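Side-chain contacts in elongation factor G (Thermus thermophilus, PDB 2DY1), which binds GTP and magnesium and, as a member of the elongation factor G family, probably acts as a GTPase in the translocation step of protein synthesis: residues Glu217-Lys222 against Glu232-Ala237; Gly313-Leu316 against Gly321-Arg324; Leu328-Gly333 against Leu337-Ala342; Tyr493-Arg498 against Glu514-Ala519; Lys522-Gly527 against Val563-His568. All coordinates share one frame; numbering follows the deposited sequence.

Contact 1 (Glu217-Lys222 against Glu232-Ala237); sequences EGLLEK and EALEKA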
# COMPACT_ATOMS: atom_id res chain seq x y z
N GLU A 217 24.44 19.65 23.42
CA GLU A 217 25.73 20.30 23.61
C GLU A 217 25.88 20.94 24.98
O GLU A 217 26.94 20.83 25.59
CB GLU A 217 25.95 21.34 22.50
CG GLU A 217 26.19 20.69 21.14
CD GLU A 217 26.37 21.69 20.02
OE1 GLU A 217 26.44 22.90 20.30
OE2 GLU A 217 26.45 21.25 18.85
N GLY A 218 24.83 21.60 25.46
CA GLY A 218 24.88 22.23 26.76
C GLY A 218 25.12 21.24 27.88
O GLY A 218 26.01 21.42 28.70
N LEU A 219 24.32 20.18 27.93
CA LEU A 219 24.47 19.18 28.98
C LEU A 219 25.75 18.38 28.82
O LEU A 219 26.35 17.94 29.80
CB LEU A 219 23.29 18.21 28.97
CG LEU A 219 21.94 18.84 29.28
CD1 LEU A 219 20.88 17.75 29.34
CD2 LEU A 219 22.01 19.59 30.60
N LEU A 220 26.17 18.17 27.59
CA LEU A 220 27.36 17.41 27.34
C LEU A 220 28.57 18.15 27.89
O LEU A 220 29.50 17.55 28.44
CB LEU A 220 27.52 17.18 25.84
CG LEU A 220 28.62 16.22 25.40
CD1 LEU A 220 28.58 14.93 26.22
CD2 LEU A 220 28.44 15.94 23.93
N GLU A 221 28.55 19.47 27.75
CA GLU A 221 29.64 20.31 28.24
C GLU A 221 29.73 20.17 29.75
O GLU A 221 30.81 19.97 30.32
CB GLU A 221 29.40 21.76 27.85
CG GLU A 221 30.40 22.75 28.44
CD GLU A 221 30.44 24.05 27.68
OE1 GLU A 221 29.39 24.74 27.61
OE2 GLU A 221 31.51 24.39 27.14
N LYS A 222 28.57 20.26 30.41
CA LYS A 222 28.52 20.15 31.85
C LYS A 222 29.00 18.79 32.37
O LYS A 222 29.71 18.72 33.37
CB LYS A 222 27.10 20.43 32.34
CG LYS A 222 26.63 21.82 31.96
CD LYS A 222 25.35 22.21 32.68
CE LYS A 222 24.97 23.64 32.37
NZ LYS A 222 23.84 24.12 33.21
N GLU A 232 15.07 19.31 34.94
CA GLU A 232 14.44 20.14 33.91
C GLU A 232 15.25 20.13 32.63
O GLU A 232 14.69 20.02 31.53
CB GLU A 232 14.32 21.59 34.37
CG GLU A 232 13.05 21.93 35.10
CD GLU A 232 12.83 23.43 35.15
OE1 GLU A 232 13.70 24.14 35.70
OE2 GLU A 232 11.80 23.90 34.63
N ALA A 233 16.57 20.27 32.76
CA ALA A 233 17.46 20.28 31.62
C ALA A 233 17.41 18.95 30.90
O ALA A 233 17.40 18.90 29.67
CB ALA A 233 18.89 20.58 32.06
N LEU A 234 17.40 17.88 31.68
CA LEU A 234 17.35 16.52 31.15
C LEU A 234 16.02 16.26 30.43
O LEU A 234 16.01 15.63 29.37
CB LEU A 234 17.56 15.49 32.26
CG LEU A 234 19.02 15.22 32.66
CD1 LEU A 234 19.08 14.49 33.99
CD2 LEU A 234 19.70 14.42 31.55
N GLU A 235 14.92 16.73 30.99
CA GLU A 235 13.61 16.53 30.35
C GLU A 235 13.59 17.20 28.99
O GLU A 235 13.18 16.60 27.99
CB GLU A 235 12.48 17.13 31.19
CG GLU A 235 12.30 16.56 32.59
CD GLU A 235 11.21 17.28 33.37
OE1 GLU A 235 10.03 17.22 32.95
OE2 GLU A 235 11.53 17.92 34.39
N LYS A 236 14.02 18.46 28.94
CA LYS A 236 14.03 19.21 27.69
C LYS A 236 14.96 18.58 26.66
O LYS A 236 14.63 18.52 25.48
CB LYS A 236 14.43 20.67 27.94
CG LYS A 236 13.39 21.44 28.75
CD LYS A 236 13.77 22.91 28.94
CE LYS A 236 12.68 23.67 29.69
NZ LYS A 236 13.01 25.11 29.91
N ALA A 237 16.11 18.09 27.10
CA ALA A 237 17.04 17.46 26.18
C ALA A 237 16.42 16.18 25.62
O ALA A 237 16.54 15.90 24.43
CB ALA A 237 18.35 17.15 26.88
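Ala233 meets Leu219 first: its CB lies 3.6 Å from CD2 of that leucine, methyl against methyl. A small residue suits this position, because CB points at the opposite helix and leaves the leucine fork space to come down beside the backbone; Leu219 CD1 in fact lies 3.7 Å from the carbonyl O of Ala233. The amide of Ala233 is bound by the hydroxyl of Thr230, close to the start of its helix. Leu234 is more marginal here. Its CD2 comes within 4.2 Å of Leu219 CD1, and the side chain also packs on Leu209 and Ile212 of helix 198-213.

The two segments belong to consecutive helices of the GTP-binding domain, 217-225 and 231-243, joined by a short loop and running roughly antiparallel. The axes of the two six-residue segments approach to 10.6 Å, with N-to-C directions 136° apart. One branched leucine bridges this spacing to two alanines. In Leu219 the first torsion, with CG anti to the carbonyl carbon (chi1 -63°), turns CG toward the second helix, and the branching at CG then divides CD1 from CD2.

One turn beyond Ala233, Ala237 receives the other branch: its CB is 3.6 Å from Leu219 CD1. Ala237 is buried, and it also touches Ile212 of helix 198-213.

Contact 2 (Gly313-Leu316 against Gly321-Arg324); sequences GDSL and GQVR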
# COMPACT_ATOMS: atom_id res chain seq x y z
N GLY A 313 -18.04 27.14 10.81
CA GLY A 313 -18.36 28.20 9.86
C GLY A 313 -17.17 28.66 9.04
O GLY A 313 -17.34 29.39 8.05
N ASP A 314 -15.97 28.24 9.42
CA ASP A 314 -14.77 28.60 8.67
C ASP A 314 -14.69 27.83 7.36
O ASP A 314 -15.40 26.84 7.17
CB ASP A 314 -13.51 28.32 9.49
CG ASP A 314 -13.33 29.28 10.63
OD1 ASP A 314 -12.37 29.12 11.40
OD2 ASP A 314 -14.15 30.23 10.74
N SER A 315 -13.84 28.31 6.46
CA SER A 315 -13.63 27.69 5.16
C SER A 315 -12.15 27.51 4.89
O SER A 315 -11.31 28.24 5.42
CB SER A 315 -14.20 28.57 4.03
OG SER A 315 -15.61 28.55 4.02
N LEU A 316 -11.82 26.53 4.05
CA LEU A 316 -10.45 26.26 3.64
C LEU A 316 -10.42 26.26 2.12
O LEU A 316 -11.39 25.85 1.48
CB LEU A 316 -10.01 24.88 4.13
CG LEU A 316 -9.85 24.71 5.64
CD1 LEU A 316 -9.72 23.24 6.00
CD2 LEU A 316 -8.61 25.49 6.08
N GLY A 321 -11.86 24.40 -4.99
CA GLY A 321 -12.60 25.55 -4.50
C GLY A 321 -12.71 25.56 -2.99
O GLY A 321 -12.14 24.70 -2.32
N GLN A 322 -13.46 26.52 -2.47
CA GLN A 322 -13.64 26.66 -1.03
C GLN A 322 -14.40 25.51 -0.41
O GLN A 322 -15.40 25.02 -0.96
CB GLN A 322 -14.38 27.97 -0.71
CG GLN A 322 -13.58 29.23 -1.01
CD GLN A 322 -12.33 29.35 -0.15
OE1 GLN A 322 -12.39 29.37 1.08
NE2 GLN A 322 -11.18 29.45 -0.81
N VAL A 323 -13.91 25.06 0.74
CA VAL A 323 -14.52 23.98 1.49
C VAL A 323 -15.03 24.58 2.79
O VAL A 323 -14.22 24.90 3.67
CB VAL A 323 -13.49 22.88 1.81
CG1 VAL A 323 -14.12 21.80 2.70
CG2 VAL A 323 -12.96 22.29 0.51
N ARG A 324 -16.34 24.73 2.93
CA ARG A 324 -16.86 25.28 4.18
C ARG A 324 -17.15 24.17 5.20
O ARG A 324 -17.59 23.07 4.84
CB ARG A 324 -18.13 26.12 3.96
CG ARG A 324 -18.52 26.90 5.21
CD ARG A 324 -19.49 28.03 4.90
NE ARG A 324 -19.74 28.87 6.06
CZ ARG A 324 -20.71 28.67 6.95
NH1 ARG A 324 -21.55 27.65 6.82
NH2 ARG A 324 -20.86 29.51 7.97
O HOH W 1 -10.51 29.99 2.83
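The beta hairpin of strands 314-316 and 323-332, at the edge of an antiparallel sheet in domain 2, is closed by a pair of backbone bonds between Leu316 and Val323. Val323 N gives to Leu316 O at 2.7 Å, nearly in line with the carbonyl, and Leu316 N returns a bond to Val323 O at 2.9 Å. Ser315 and Arg324 form the next, non-hydrogen-bonded pair, with side chains on the same face. There Ser315 OG rests 3.5 Å from Arg324 CB, its aliphatic root. With CG anti to the backbone N (chi1 -169°) and the chain extended to NE, Arg324 runs back along the partner strand until Gly313 CA lies over one face of its guanidinium, 3.4 Å from NH2. The backbone itself demands glycine: at phi 98° a CB would jam against the preceding carbonyl O, and it would also crowd NH2. Gln322, bent at chi2, brings OE1 to a water 2.6 Å away, which also makes a weak bond to Ser315 O. Leu316 and Val323 point to the other face, where both pack on Leu362. Polar and charged groups thus suit one face, whereas the aliphatic pair binds the hairpin to its own domain.

Contact 3 (Leu328-Gly333 against Leu337-Ala342); sequences LYVPMG and LEVEEA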
# COMPACT_ATOMS: atom_id res chain seq x y z
N LEU A 328 -17.89 21.22 13.01
CA LEU A 328 -16.61 20.54 13.15
C LEU A 328 -16.87 19.26 13.93
O LEU A 328 -17.56 19.29 14.94
CB LEU A 328 -15.63 21.41 13.94
CG LEU A 328 -15.32 22.78 13.32
CD1 LEU A 328 -14.34 23.52 14.21
CD2 LEU A 328 -14.73 22.62 11.92
N TYR A 329 -16.32 18.14 13.44
CA TYR A 329 -16.49 16.87 14.13
C TYR A 329 -15.17 16.14 14.27
O TYR A 329 -14.37 16.16 13.33
CB TYR A 329 -17.40 15.92 13.34
CG TYR A 329 -18.77 16.44 13.02
CD1 TYR A 329 -19.80 16.34 13.94
CD2 TYR A 329 -19.02 17.05 11.80
CE1 TYR A 329 -21.07 16.85 13.65
CE2 TYR A 329 -20.28 17.55 11.49
CZ TYR A 329 -21.29 17.44 12.43
OH TYR A 329 -22.53 17.95 12.12
N VAL A 330 -14.97 15.51 15.41
CA VAL A 330 -13.78 14.70 15.65
C VAL A 330 -14.31 13.27 15.60
O VAL A 330 -15.33 12.95 16.21
CB VAL A 330 -13.17 14.95 17.03
CG1 VAL A 330 -12.17 13.87 17.35
CG2 VAL A 330 -12.45 16.33 17.06
N PRO A 331 -13.61 12.38 14.87
CA PRO A 331 -14.06 10.99 14.77
C PRO A 331 -13.54 10.10 15.89
O PRO A 331 -12.45 10.30 16.41
CB PRO A 331 -13.51 10.55 13.42
CG PRO A 331 -12.25 11.34 13.28
CD PRO A 331 -12.52 12.67 13.93
N MET A 332 -14.38 9.16 16.30
CA MET A 332 -14.00 8.16 17.30
C MET A 332 -14.53 6.90 16.65
O MET A 332 -15.71 6.57 16.76
CB MET A 332 -14.68 8.37 18.65
CG MET A 332 -14.33 7.27 19.65
SD MET A 332 -14.84 7.66 21.34
CE MET A 332 -13.67 8.84 21.77
N GLY A 333 -13.64 6.20 15.96
CA GLY A 333 -14.12 5.03 15.22
C GLY A 333 -15.13 5.54 14.21
O GLY A 333 -14.90 6.53 13.50
N LEU A 337 -18.09 13.17 16.55
CA LEU A 337 -18.44 13.94 17.74
C LEU A 337 -18.26 15.43 17.45
O LEU A 337 -17.18 15.86 17.08
CB LEU A 337 -17.53 13.53 18.91
CG LEU A 337 -17.32 12.01 19.06
CD1 LEU A 337 -16.28 11.72 20.13
CD2 LEU A 337 -18.63 11.35 19.41
N GLU A 338 -19.32 16.22 17.63
CA GLU A 338 -19.21 17.64 17.32
C GLU A 338 -18.39 18.40 18.35
O GLU A 338 -18.47 18.16 19.56
CB GLU A 338 -20.61 18.27 17.16
CG GLU A 338 -20.53 19.70 16.67
CD GLU A 338 -21.83 20.22 16.07
OE1 GLU A 338 -22.89 19.58 16.23
OE2 GLU A 338 -21.78 21.29 15.44
N VAL A 339 -17.55 19.31 17.86
CA VAL A 339 -16.71 20.12 18.72
C VAL A 339 -16.90 21.57 18.31
O VAL A 339 -17.39 21.84 17.22
CB VAL A 339 -15.22 19.74 18.64
CG1 VAL A 339 -15.05 18.30 19.15
CG2 VAL A 339 -14.68 19.89 17.22
N GLU A 340 -16.52 22.49 19.19
CA GLU A 340 -16.70 23.90 18.91
C GLU A 340 -15.45 24.61 18.42
O GLU A 340 -15.50 25.80 18.12
CB GLU A 340 -17.26 24.61 20.15
CG GLU A 340 -18.58 24.02 20.63
CD GLU A 340 -19.59 23.82 19.51
OE1 GLU A 340 -19.89 24.79 18.78
OE2 GLU A 340 -20.08 22.68 19.35
N GLU A 341 -14.32 23.89 18.35
CA GLU A 341 -13.09 24.46 17.83
C GLU A 341 -12.15 23.31 17.54
O GLU A 341 -12.33 22.22 18.07
CB GLU A 341 -12.42 25.39 18.85
CG GLU A 341 -11.88 24.69 20.08
CD GLU A 341 -11.24 25.65 21.07
OE1 GLU A 341 -10.87 26.77 20.66
OE2 GLU A 341 -11.10 25.28 22.26
N ALA A 342 -11.17 23.57 16.69
CA ALA A 342 -10.17 22.57 16.35
C ALA A 342 -8.83 23.29 16.28
O ALA A 342 -8.74 24.39 15.73
CB ALA A 342 -10.49 21.93 15.04
O HOH W 2 -19.34 22.49 15.20
O HOH W 3 -24.24 18.23 14.20
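Val330 and Leu337 exchange two backbone hydrogen bonds, each 2.8 Å: Val330 N to Leu337 O, and Leu337 N to Val330 O. Another runs from Val339 N to Leu328 O (2.9 Å). One water accepts from Leu328 N and is close to Glu338 OE2 and Val339 O, so it helps to bridge the two strands. A second water links Glu338 OE1 to Tyr329 OH and lies in the plane of the tyrosine ring, at its edge; Glu338 OE2 is also bound by His327.

Between these polar ends, the methylene chain of Glu338 crosses the ring obliquely, CB 3.8 Å from Tyr329 CE1, with ring and carboxylate planes 43° apart. The extended glutamate, CG anti to the backbone N (chi1 -173°), offers carbon to the ring and oxygen to water. On the opposite face the residues are aliphatic: Val330 CG2 meets Val339 CG1 at 3.9 Å, and Leu328 CB touches Val339 CG2 at 3.7 Å. Leu328 CD1 reaches the backbone of Glu341, 3.9 Å from CA, with Ala342 beside it. Leu337 CD1 reaches Met332 CB.

This hairpin of strands 323-332 and 335-343 lies against the GTP-binding domain, Val330 and Met332 packing on Pro68 of strand 65-71.

Contact 4 (Tyr493-Arg498 against Glu514-Ala519); sequences YGFEWR and EGIKEA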
# COMPACT_ATOMS: atom_id res chain seq x y z
N TYR A 493 8.50 -3.96 -34.52
CA TYR A 493 7.66 -3.51 -35.62
C TYR A 493 8.33 -2.43 -36.44
O TYR A 493 9.02 -1.56 -35.91
CB TYR A 493 6.31 -2.99 -35.09
CG TYR A 493 5.48 -2.26 -36.13
CD1 TYR A 493 5.59 -0.88 -36.28
CD2 TYR A 493 4.62 -2.96 -36.98
CE1 TYR A 493 4.86 -0.20 -37.27
CE2 TYR A 493 3.89 -2.29 -37.97
CZ TYR A 493 4.01 -0.92 -38.10
OH TYR A 493 3.30 -0.27 -39.08
N GLY A 494 8.10 -2.48 -37.75
CA GLY A 494 8.64 -1.49 -38.64
C GLY A 494 7.78 -1.44 -39.89
O GLY A 494 7.28 -2.46 -40.33
N PHE A 495 7.57 -0.24 -40.42
CA PHE A 495 6.80 -0.06 -41.64
C PHE A 495 7.73 0.64 -42.62
O PHE A 495 8.33 1.67 -42.29
CB PHE A 495 5.57 0.82 -41.41
CG PHE A 495 4.80 1.10 -42.66
CD1 PHE A 495 3.88 0.18 -43.14
CD2 PHE A 495 5.01 2.27 -43.38
CE1 PHE A 495 3.18 0.42 -44.33
CE2 PHE A 495 4.32 2.52 -44.56
CZ PHE A 495 3.41 1.59 -45.04
N GLU A 496 7.87 0.07 -43.81
CA GLU A 496 8.73 0.65 -44.84
C GLU A 496 7.95 0.99 -46.10
O GLU A 496 7.30 0.13 -46.67
CB GLU A 496 9.84 -0.33 -45.24
CG GLU A 496 11.04 -0.37 -44.33
CD GLU A 496 12.07 -1.39 -44.80
OE1 GLU A 496 12.16 -1.63 -46.03
OE2 GLU A 496 12.78 -1.93 -43.94
N TRP A 497 8.02 2.24 -46.53
CA TRP A 497 7.39 2.64 -47.78
C TRP A 497 8.46 2.46 -48.85
O TRP A 497 9.48 3.16 -48.85
CB TRP A 497 7.00 4.10 -47.71
CG TRP A 497 6.23 4.61 -48.87
CD1 TRP A 497 6.63 5.56 -49.76
CD2 TRP A 497 4.86 4.33 -49.18
NE1 TRP A 497 5.60 5.90 -50.60
CE2 TRP A 497 4.50 5.15 -50.27
CE3 TRP A 497 3.91 3.45 -48.64
CZ2 TRP A 497 3.21 5.14 -50.82
CZ3 TRP A 497 2.63 3.44 -49.19
CH2 TRP A 497 2.29 4.28 -50.27
N ARG A 498 8.24 1.52 -49.76
CA ARG A 498 9.19 1.28 -50.84
C ARG A 498 8.51 1.40 -52.19
O ARG A 498 8.91 0.78 -53.16
CB ARG A 498 9.84 -0.10 -50.68
CG ARG A 498 10.75 -0.22 -49.46
CD ARG A 498 12.01 0.64 -49.63
NE ARG A 498 12.90 0.54 -48.47
CZ ARG A 498 12.79 1.26 -47.36
NH1 ARG A 498 11.82 2.16 -47.21
NH2 ARG A 498 13.66 1.07 -46.38
N GLU A 514 -2.19 2.26 -41.44
CA GLU A 514 -3.34 2.07 -40.53
C GLU A 514 -3.98 0.71 -40.73
O GLU A 514 -4.29 0.01 -39.78
CB GLU A 514 -4.41 3.14 -40.77
CG GLU A 514 -4.15 4.50 -40.15
CD GLU A 514 -5.27 5.48 -40.47
OE1 GLU A 514 -6.46 5.09 -40.34
OE2 GLU A 514 -4.97 6.64 -40.85
N GLY A 515 -4.21 0.35 -42.00
CA GLY A 515 -4.82 -0.93 -42.32
C GLY A 515 -3.99 -2.12 -41.87
O GLY A 515 -4.52 -3.15 -41.47
N ILE A 516 -2.67 -2.00 -41.98
CA ILE A 516 -1.80 -3.08 -41.55
C ILE A 516 -1.86 -3.18 -40.03
O ILE A 516 -1.99 -4.28 -39.49
CB ILE A 516 -0.32 -2.84 -42.00
CG1 ILE A 516 -0.20 -3.17 -43.50
CG2 ILE A 516 0.63 -3.71 -41.18
CD1 ILE A 516 0.78 -2.27 -44.24
N LYS A 517 -1.78 -2.04 -39.35
CA LYS A 517 -1.83 -2.07 -37.90
C LYS A 517 -3.16 -2.64 -37.41
O LYS A 517 -3.20 -3.41 -36.45
CB LYS A 517 -1.60 -0.67 -37.33
CG LYS A 517 -0.14 -0.20 -37.40
CD LYS A 517 -0.02 1.21 -36.83
CE LYS A 517 1.43 1.65 -36.72
NZ LYS A 517 1.53 3.03 -36.15
N GLU A 518 -4.25 -2.29 -38.08
CA GLU A 518 -5.56 -2.79 -37.68
C GLU A 518 -5.68 -4.30 -37.85
O GLU A 518 -6.20 -4.99 -36.96
CB GLU A 518 -6.66 -2.04 -38.46
CG GLU A 518 -6.66 -0.54 -38.14
CD GLU A 518 -7.57 0.29 -39.04
OE1 GLU A 518 -7.95 -0.18 -40.13
OE2 GLU A 518 -7.88 1.44 -38.65
N ALA A 519 -5.18 -4.84 -38.95
CA ALA A 519 -5.25 -6.27 -39.18
C ALA A 519 -4.32 -7.00 -38.23
O ALA A 519 -4.55 -8.16 -37.88
CB ALA A 519 -4.89 -6.60 -40.63
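Phe495 presents its ring edge to Ile516: the isoleucine CD1 lies in the plane of the ring, 3.6 Å from CE1 of Phe495. The two side chains cross at about a right angle. Phe495 attains this reach with CG anti to the backbone N (chi1 176°), and its ring also touches Val537 and Gln509. The ring of Tyr493 is met obliquely by Lys517, whose CE lies 3.6 Å from the phenolic OH. That hydroxyl is hydrogen-bonded to Glu513, which forms a long, weak ion pair with Lys517 NZ as well.

Strand 494-497 and helix 509-520 begin a beta-alpha-beta unit of domain IV completed by strand 533-541. Ile516 lies on the side of the helix that faces the strand, and Phe495 points from the strand toward it. Tyr493, just before the strand, and the exposed Lys517 meet at the rim of the interface, where polar ends still find partners.

At the far end of the strand, Glu496 OE1 lies over one face of the Arg498 guanidinium, 3.1 Å from NH2, a salt bridge of charge alone. Trp497 O lies in the guanidinium plane, 3.0 Å from its donor NH1, though NH1 sits well above that carbonyl's plane.

Contact 5 (Lys522-Gly527 against Val563-His568); sequences KGVLAG and VMAEAH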
# COMPACT_ATOMS: atom_id res chain seq x y z
N LYS A 522 -5.46 -8.71 -34.81
CA LYS A 522 -5.98 -10.07 -34.75
C LYS A 522 -5.24 -11.02 -35.69
O LYS A 522 -5.59 -11.14 -36.87
CB LYS A 522 -7.47 -10.07 -35.08
CG LYS A 522 -8.33 -9.40 -34.01
CD LYS A 522 -9.81 -9.49 -34.35
CE LYS A 522 -10.66 -8.91 -33.23
NZ LYS A 522 -12.12 -8.95 -33.55
N GLY A 523 -4.24 -11.71 -35.16
CA GLY A 523 -3.45 -12.64 -35.95
C GLY A 523 -4.21 -13.83 -36.52
O GLY A 523 -5.25 -14.24 -36.00
N VAL A 524 -3.67 -14.39 -37.59
CA VAL A 524 -4.30 -15.53 -38.26
C VAL A 524 -4.18 -16.86 -37.53
O VAL A 524 -4.96 -17.77 -37.78
CB VAL A 524 -3.74 -15.71 -39.70
CG1 VAL A 524 -3.97 -14.46 -40.52
CG2 VAL A 524 -2.26 -16.05 -39.65
N LEU A 525 -3.22 -16.98 -36.62
CA LEU A 525 -3.03 -18.25 -35.91
C LEU A 525 -4.12 -18.53 -34.89
O LEU A 525 -4.71 -19.61 -34.89
CB LEU A 525 -1.66 -18.28 -35.23
CG LEU A 525 -1.26 -19.63 -34.60
CD1 LEU A 525 -1.56 -20.76 -35.58
CD2 LEU A 525 0.22 -19.61 -34.24
N ALA A 526 -4.39 -17.56 -34.02
CA ALA A 526 -5.40 -17.75 -33.00
C ALA A 526 -6.08 -16.44 -32.61
O ALA A 526 -6.67 -16.33 -31.54
CB ALA A 526 -4.77 -18.40 -31.77
N GLY A 527 -5.98 -15.44 -33.49
CA GLY A 527 -6.63 -14.16 -33.24
C GLY A 527 -6.03 -13.20 -32.22
O GLY A 527 -6.70 -12.26 -31.79
N VAL A 563 -0.82 -12.43 -46.44
CA VAL A 563 0.60 -12.65 -46.29
C VAL A 563 1.02 -13.30 -44.97
O VAL A 563 1.89 -14.18 -44.96
CB VAL A 563 1.38 -11.33 -46.50
CG1 VAL A 563 2.88 -11.58 -46.45
CG2 VAL A 563 1.00 -10.73 -47.86
N MET A 564 0.43 -12.88 -43.86
CA MET A 564 0.82 -13.47 -42.58
C MET A 564 0.61 -14.99 -42.58
O MET A 564 1.39 -15.73 -41.98
CB MET A 564 0.03 -12.86 -41.43
CG MET A 564 0.37 -13.50 -40.10
SD MET A 564 -0.57 -12.86 -38.72
CE MET A 564 0.07 -13.95 -37.39
N ALA A 565 -0.44 -15.44 -43.26
CA ALA A 565 -0.73 -16.88 -43.31
C ALA A 565 0.34 -17.68 -44.06
O ALA A 565 0.49 -18.89 -43.84
CB ALA A 565 -2.09 -17.09 -43.96
N GLU A 566 1.08 -17.01 -44.94
CA GLU A 566 2.13 -17.67 -45.70
C GLU A 566 3.46 -17.46 -45.01
O GLU A 566 4.49 -17.97 -45.46
CB GLU A 566 2.22 -17.08 -47.11
CG GLU A 566 0.87 -16.84 -47.79
CD GLU A 566 1.00 -16.11 -49.12
OE1 GLU A 566 -0.04 -15.84 -49.75
OE2 GLU A 566 2.14 -15.81 -49.55
N ALA A 567 3.45 -16.73 -43.90
CA ALA A 567 4.69 -16.42 -43.19
C ALA A 567 5.00 -17.28 -41.97
O ALA A 567 5.78 -16.87 -41.10
CB ALA A 567 4.69 -14.94 -42.81
N HIS A 568 4.42 -18.48 -41.92
CA HIS A 568 4.64 -19.40 -40.81
C HIS A 568 4.45 -18.74 -39.44
O HIS A 568 5.41 -18.54 -38.68
CB HIS A 568 6.02 -20.04 -40.89
CG HIS A 568 6.17 -21.26 -40.04
ND1 HIS A 568 6.57 -21.20 -38.72
CD2 HIS A 568 5.91 -22.56 -40.30
CE1 HIS A 568 6.55 -22.42 -38.20
NE2 HIS A 568 6.15 -23.26 -39.14
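Val524 and Met564 carry most of the apolar packing. Val524 CG2 lies 3.7 Å from Met564 CG and 3.7 Å from its SD, and CE is not much farther at 3.9 Å, so one valine methyl rests along most of the thioether chain. The two side chains lie alongside one another, running in opposite senses. Met564 is fully extended, with CG anti to the backbone N (chi1 177°) and the later torsions also near 180°, which carries the sulfur from the helix to the loop backbone. Gly523 CA approaches that sulfur, Met564 SD, at 4.0 Å, where a side chain would be tight against the methionine methyl. The same Val524 methyl, CG2, lies 4.1 Å from Ala565 CA; alanine is small enough to let it settle close to the helix surface.

Both segments belong to domain IV: Met564 lies near the end of helix 549-566, whereas the loop 522-527 is part of the connection from helix 509-520 to strand 533-541. The methionine also packs on Ile460 and Leu487, so its flexible, unbranched chain serves a hydrophobic junction between loop, helix and strands.

The polar component is slight. Val524 N points almost straight at Met564 SD, with an N-H...S angle of 173°, but at 3.6 Å the bond is weak, sulfur being a soft and poor acceptor. Beyond the contact, the amides of Leu525 and Ala526 are held by the carboxylate of Glu458.

In the fold
The five contacts follow one another along the chain, each closing before the next opens, and fall into three regions. Contact 1 belongs to the GTP-binding domain, its centre about 39 Å from that of contact 3. The centres of contacts 2 and 3 are about 16 Å apart; both lie in the second domain and share strand 323-332, which pairs with 314-316 in one and with 335-343 in the other. Contacts 4 and 5, centres about 15 Å apart, lie in domain IV. The centres of contacts 1 and 5 are about 80 Å apart, reflecting an elongated molecule. Met332 of contact 3 is about 12 Å from Thr23, side chain to side chain, yet the centres of contacts 3 and 5 are about 66 Å apart: the nucleotide site is far from domain IV.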